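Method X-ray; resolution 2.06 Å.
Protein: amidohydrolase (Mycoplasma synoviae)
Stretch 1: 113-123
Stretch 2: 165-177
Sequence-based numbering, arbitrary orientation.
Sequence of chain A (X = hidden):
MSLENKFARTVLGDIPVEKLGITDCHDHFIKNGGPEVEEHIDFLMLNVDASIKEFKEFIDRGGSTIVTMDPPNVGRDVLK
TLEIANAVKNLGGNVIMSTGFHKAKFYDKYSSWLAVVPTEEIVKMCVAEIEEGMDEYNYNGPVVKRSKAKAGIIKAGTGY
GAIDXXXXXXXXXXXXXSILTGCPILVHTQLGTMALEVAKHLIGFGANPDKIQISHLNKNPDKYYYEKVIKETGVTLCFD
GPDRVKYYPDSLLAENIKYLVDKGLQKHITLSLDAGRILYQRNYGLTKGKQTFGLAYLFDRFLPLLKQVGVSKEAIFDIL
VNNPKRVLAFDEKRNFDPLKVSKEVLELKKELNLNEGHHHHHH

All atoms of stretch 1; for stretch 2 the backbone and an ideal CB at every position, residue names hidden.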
# COMPACT_ATOMS: atom_id res chain seq x y z
N TRP A 113 -0.18 20.98 -19.47
CA TRP A 113 -0.52 21.86 -20.60
C TRP A 113 -1.92 21.55 -21.17
O TRP A 113 -2.62 22.44 -21.66
CB TRP A 113 0.57 21.86 -21.68
CG TRP A 113 0.65 20.65 -22.61
CD1 TRP A 113 0.84 19.33 -22.25
CD2 TRP A 113 0.58 20.67 -24.03
NE1 TRP A 113 0.88 18.53 -23.38
CE2 TRP A 113 0.72 19.34 -24.48
CE3 TRP A 113 0.41 21.69 -24.98
CZ2 TRP A 113 0.70 19.01 -25.84
CZ3 TRP A 113 0.41 21.36 -26.32
CH2 TRP A 113 0.55 20.03 -26.74
N LEU A 114 -2.34 20.29 -21.06
CA LEU A 114 -3.71 19.94 -21.45
C LEU A 114 -4.72 20.75 -20.64
O LEU A 114 -5.71 21.24 -21.18
CB LEU A 114 -3.99 18.45 -21.27
CG LEU A 114 -5.43 18.01 -21.59
CD1 LEU A 114 -5.76 18.48 -22.97
CD2 LEU A 114 -5.52 16.48 -21.45
N ALA A 115 -4.46 20.90 -19.35
CA ALA A 115 -5.40 21.58 -18.47
C ALA A 115 -5.39 23.07 -18.73
O ALA A 115 -6.43 23.71 -18.75
CB ALA A 115 -5.02 21.30 -17.00
N VAL A 116 -4.18 23.62 -18.91
CA VAL A 116 -3.97 25.06 -18.84
C VAL A 116 -3.95 25.80 -20.18
O VAL A 116 -4.35 26.96 -20.27
CB VAL A 116 -2.66 25.33 -18.08
CG1 VAL A 116 -2.15 26.70 -18.39
CG2 VAL A 116 -2.90 25.13 -16.59
N VAL A 117 -3.45 25.14 -21.21
CA VAL A 117 -3.28 25.80 -22.52
C VAL A 117 -4.58 25.86 -23.34
O VAL A 117 -5.30 24.85 -23.44
CB VAL A 117 -2.14 25.12 -23.31
CG1 VAL A 117 -2.01 25.69 -24.74
CG2 VAL A 117 -0.83 25.24 -22.50
N PRO A 118 -4.89 27.02 -23.92
CA PRO A 118 -6.13 27.18 -24.70
C PRO A 118 -6.18 26.17 -25.84
O PRO A 118 -5.20 25.94 -26.54
CB PRO A 118 -6.02 28.61 -25.27
CG PRO A 118 -5.09 29.32 -24.35
CD PRO A 118 -4.11 28.26 -23.88
N THR A 119 -7.34 25.56 -26.00
CA THR A 119 -7.54 24.53 -27.01
C THR A 119 -6.91 24.89 -28.34
O THR A 119 -6.17 24.10 -28.93
CB THR A 119 -9.03 24.26 -27.17
OG1 THR A 119 -9.55 23.93 -25.89
CG2 THR A 119 -9.30 23.11 -28.17
N GLU A 120 -7.22 26.10 -28.81
CA GLU A 120 -6.70 26.64 -30.07
C GLU A 120 -5.18 26.45 -30.21
O GLU A 120 -4.70 26.04 -31.27
CB GLU A 120 -7.07 28.13 -30.12
CG GLU A 120 -6.81 28.83 -31.39
CD GLU A 120 -6.97 30.37 -31.26
OE1 GLU A 120 -7.75 30.86 -30.39
OE2 GLU A 120 -6.30 31.09 -32.04
N GLU A 121 -4.41 26.74 -29.16
CA GLU A 121 -2.95 26.58 -29.23
C GLU A 121 -2.55 25.09 -29.21
O GLU A 121 -1.57 24.68 -29.83
CB GLU A 121 -2.26 27.29 -28.05
CG GLU A 121 -2.47 28.82 -28.02
CD GLU A 121 -1.84 29.50 -29.20
OE1 GLU A 121 -0.72 29.10 -29.60
OE2 GLU A 121 -2.47 30.43 -29.75
N ILE A 122 -3.28 24.30 -28.46
CA ILE A 122 -3.01 22.87 -28.43
C ILE A 122 -3.23 22.27 -29.82
O ILE A 122 -2.41 21.49 -30.30
CB ILE A 122 -3.85 22.15 -27.36
CG1 ILE A 122 -3.37 22.60 -25.99
CG2 ILE A 122 -3.77 20.59 -27.53
CD1 ILE A 122 -4.21 22.15 -24.83
N VAL A 123 -4.32 22.69 -30.48
CA VAL A 123 -4.58 22.28 -31.86
C VAL A 123 -3.40 22.59 -32.79
O VAL A 123 -3.00 21.72 -33.56
CB VAL A 123 -5.90 22.87 -32.40
CG1 VAL A 123 -6.00 22.63 -33.89
CG2 VAL A 123 -7.11 22.23 -31.68
N UNK A 165 -13.85 16.53 -18.06
CA UNK A 165 -13.79 17.77 -18.81
C UNK A 165 -12.54 17.87 -19.69
O UNK A 165 -12.64 18.33 -20.82
CB UNK A 165 -13.84 18.96 -17.84
N UNK A 166 -11.40 17.42 -19.17
CA UNK A 166 -10.12 17.49 -19.92
C UNK A 166 -10.06 16.51 -21.11
O UNK A 166 -9.31 16.72 -22.08
CB UNK A 166 -8.95 17.20 -18.97
N UNK A 167 -10.83 15.45 -21.01
CA UNK A 167 -10.98 14.50 -22.09
C UNK A 167 -11.92 15.03 -23.20
O UNK A 167 -11.74 14.72 -24.38
CB UNK A 167 -11.51 13.18 -21.53
N UNK A 168 -12.95 15.79 -22.83
CA UNK A 168 -13.77 16.41 -23.85
C UNK A 168 -12.92 17.46 -24.58
O UNK A 168 -13.05 17.65 -25.76
CB UNK A 168 -15.03 17.03 -23.24
N UNK A 169 -12.05 18.15 -23.84
CA UNK A 169 -11.08 19.07 -24.44
C UNK A 169 -10.16 18.34 -25.44
O UNK A 169 -9.92 18.81 -26.55
CB UNK A 169 -10.24 19.74 -23.35
N UNK A 170 -9.68 17.16 -25.05
CA UNK A 170 -8.78 16.42 -25.93
C UNK A 170 -9.56 15.86 -27.12
O UNK A 170 -9.02 15.79 -28.23
CB UNK A 170 -8.08 15.29 -25.17
N UNK A 171 -10.84 15.54 -26.93
CA UNK A 171 -11.67 15.10 -28.06
C UNK A 171 -11.86 16.24 -29.06
O UNK A 171 -11.81 16.03 -30.26
CB UNK A 171 -13.03 14.60 -27.57
N UNK A 172 -12.04 17.45 -28.55
CA UNK A 172 -12.20 18.61 -29.42
C UNK A 172 -10.87 18.83 -30.14
O UNK A 172 -10.82 19.12 -31.33
CB UNK A 172 -12.62 19.85 -28.63
N UNK A 173 -9.77 18.68 -29.42
CA UNK A 173 -8.47 18.84 -30.05
C UNK A 173 -8.32 17.80 -31.19
O UNK A 173 -7.88 18.12 -32.30
CB UNK A 173 -7.35 18.69 -29.02
N UNK A 174 -8.74 16.57 -30.94
CA UNK A 174 -8.61 15.52 -31.95
C UNK A 174 -9.50 15.85 -33.16
O UNK A 174 -9.07 15.76 -34.30
CB UNK A 174 -8.98 14.16 -31.36
N UNK A 175 -10.75 16.21 -32.91
CA UNK A 175 -11.69 16.51 -34.00
C UNK A 175 -11.17 17.68 -34.84
O UNK A 175 -11.19 17.62 -36.07
CB UNK A 175 -13.08 16.83 -33.44
N UNK A 176 -10.67 18.71 -34.18
CA UNK A 176 -10.21 19.90 -34.92
C UNK A 176 -8.94 19.64 -35.78
O UNK A 176 -8.81 20.10 -36.91
CB UNK A 176 -9.93 21.03 -33.93
N UNK A 177 -8.02 18.88 -35.21
CA UNK A 177 -6.80 18.48 -35.92
C UNK A 177 -7.15 17.59 -37.09
O UNK A 177 -6.58 17.70 -38.19
CB UNK A 177 -5.83 17.76 -34.98

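Stretch 2 is helical throughout, and its axis passes 9.5 Å from that of helix 119-123 at 48°. At position 165, CA-to-CB points sideways and stretch 1 offers nothing near the ideal CB, so many residues would suit; it is Arg 165, whose side chain is bound elsewhere in the structure.

Position 166 points toward stretch 1, its ideal CB 4.3 Å from Leu 114 CD2, with the methyl of Ala 115 also in reach. A medium-sized apolar side chain such as leucine, isoleucine or methionine would fit. The residue is Leu 166: its CD2 lies 3.7 Å from Ala 115 CB and its CG 4.2 Å from Leu 114 CG.

Positions 167 and 168 have an ideal CB beyond the reach of stretch 1, which therefore decides little; they are Glu 167 and Leu 168.

Position 169 points toward the place where the first helix ends. Val 117 leaves helical geometry there, and the carbonyls of Leu 114 and Val 117 both face a gap that the ideal CB alone cannot fill. A long side chain ending in a donor is called for, lysine above all, though arginine or glutamine might be considered. Lys 169 extends with all four chi angles t, and its NZ donates to Leu 114 O and to Val 117 O, both at 2.7 Å. Its side chain sits among Leu 114, Ala 115, Thr 119 and Ile 122, with CE 4.0 Å from Ile 122 CD1.

At 170 the ideal CB lies sideways, 4.5 Å from Leu 114 CD1, which favours a small residue without demanding one; it is Ala 170. Position 171 is out of reach and holds Leu 171.

At position 172 CA-to-CB points sideways and the ideal CB lies 4.7 Å from Thr 119 CG2; the residue could be polar or apolar. Glu 172 brings OE2 to 3.9 Å from Thr 119 CG2.

At 173 the ideal CB is near methyls of Thr 119, Ile 122 and Val 123, so a compact apolar residue, valine, alanine or isoleucine, is expected. Val 173 places CG2 3.6 Å from Ile 122 CG2 and 3.7 Å from Thr 119 CG2.

Positions 174 and 175 are not near stretch 1; they are Ala 174 and Ala 175.

Position 176 points toward stretch 1, its ideal CB 3.8 Å from Val 123 CG2, while Thr 119 and Glu 120 lie farther along; a long, partly aliphatic side chain suits. Arg 176 covers Val 123 and salt-bridges Glu 172, NH1 to OE2 at 2.6 Å.

At position 177 CA-to-CB points sideways, and the ideal CB is 5.0 Å from Val 123 CG1, which admits several small residues. Thr 177 OG1 donates to Val 173 O at 2.8 Å.

Stretch 2 165-177: RLELKALEVAART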
# COMPACT_ATOMS: atom_id res chain seq x y z
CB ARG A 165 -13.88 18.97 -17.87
CG ARG A 165 -12.81 19.02 -16.81
CD ARG A 165 -13.13 20.19 -15.87
NE ARG A 165 -13.23 21.43 -16.64
CZ ARG A 165 -12.18 22.15 -17.03
NH1 ARG A 165 -10.96 21.73 -16.73
NH2 ARG A 165 -12.33 23.26 -17.73
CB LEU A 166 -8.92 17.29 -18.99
CG LEU A 166 -8.23 18.58 -18.51
CD1 LEU A 166 -9.10 19.85 -18.53
CD2 LEU A 166 -7.44 18.45 -17.21
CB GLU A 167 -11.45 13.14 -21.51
CG GLU A 167 -10.43 12.63 -20.49
CD GLU A 167 -10.86 11.40 -19.68
OE1 GLU A 167 -12.08 11.15 -19.48
OE2 GLU A 167 -9.96 10.72 -19.19
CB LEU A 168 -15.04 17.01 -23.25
CG LEU A 168 -16.06 17.57 -24.26
CD1 LEU A 168 -16.45 16.48 -25.23
CD2 LEU A 168 -17.32 18.10 -23.55
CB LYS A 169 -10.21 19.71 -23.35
CG LYS A 169 -9.38 20.89 -23.88
CD LYS A 169 -8.75 21.68 -22.72
CE LYS A 169 -7.84 22.76 -23.26
NZ LYS A 169 -7.11 23.40 -22.14
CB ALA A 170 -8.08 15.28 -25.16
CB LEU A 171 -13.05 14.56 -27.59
CG LEU A 171 -13.02 13.20 -26.88
CD1 LEU A 171 -14.38 12.88 -26.28
CD2 LEU A 171 -12.63 12.11 -27.86
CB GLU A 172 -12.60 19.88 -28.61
CG GLU A 172 -12.58 21.13 -29.49
CD GLU A 172 -13.18 22.36 -28.84
OE1 GLU A 172 -13.84 22.25 -27.79
OE2 GLU A 172 -12.98 23.46 -29.37
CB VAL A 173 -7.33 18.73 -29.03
CG1 VAL A 173 -5.99 18.47 -29.76
CG2 VAL A 173 -7.25 20.01 -28.16
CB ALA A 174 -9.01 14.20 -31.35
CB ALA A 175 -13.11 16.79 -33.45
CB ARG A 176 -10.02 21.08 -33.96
CG ARG A 176 -11.37 21.65 -33.44
CD ARG A 176 -11.24 22.63 -32.27
NE ARG A 176 -10.56 23.89 -32.62
CZ ARG A 176 -10.65 25.00 -31.89
NH1 ARG A 176 -11.40 25.02 -30.79
NH2 ARG A 176 -10.00 26.11 -32.26
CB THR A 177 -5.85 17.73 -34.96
OG1 THR A 177 -5.56 18.59 -33.86
CG2 THR A 177 -4.52 17.35 -35.63
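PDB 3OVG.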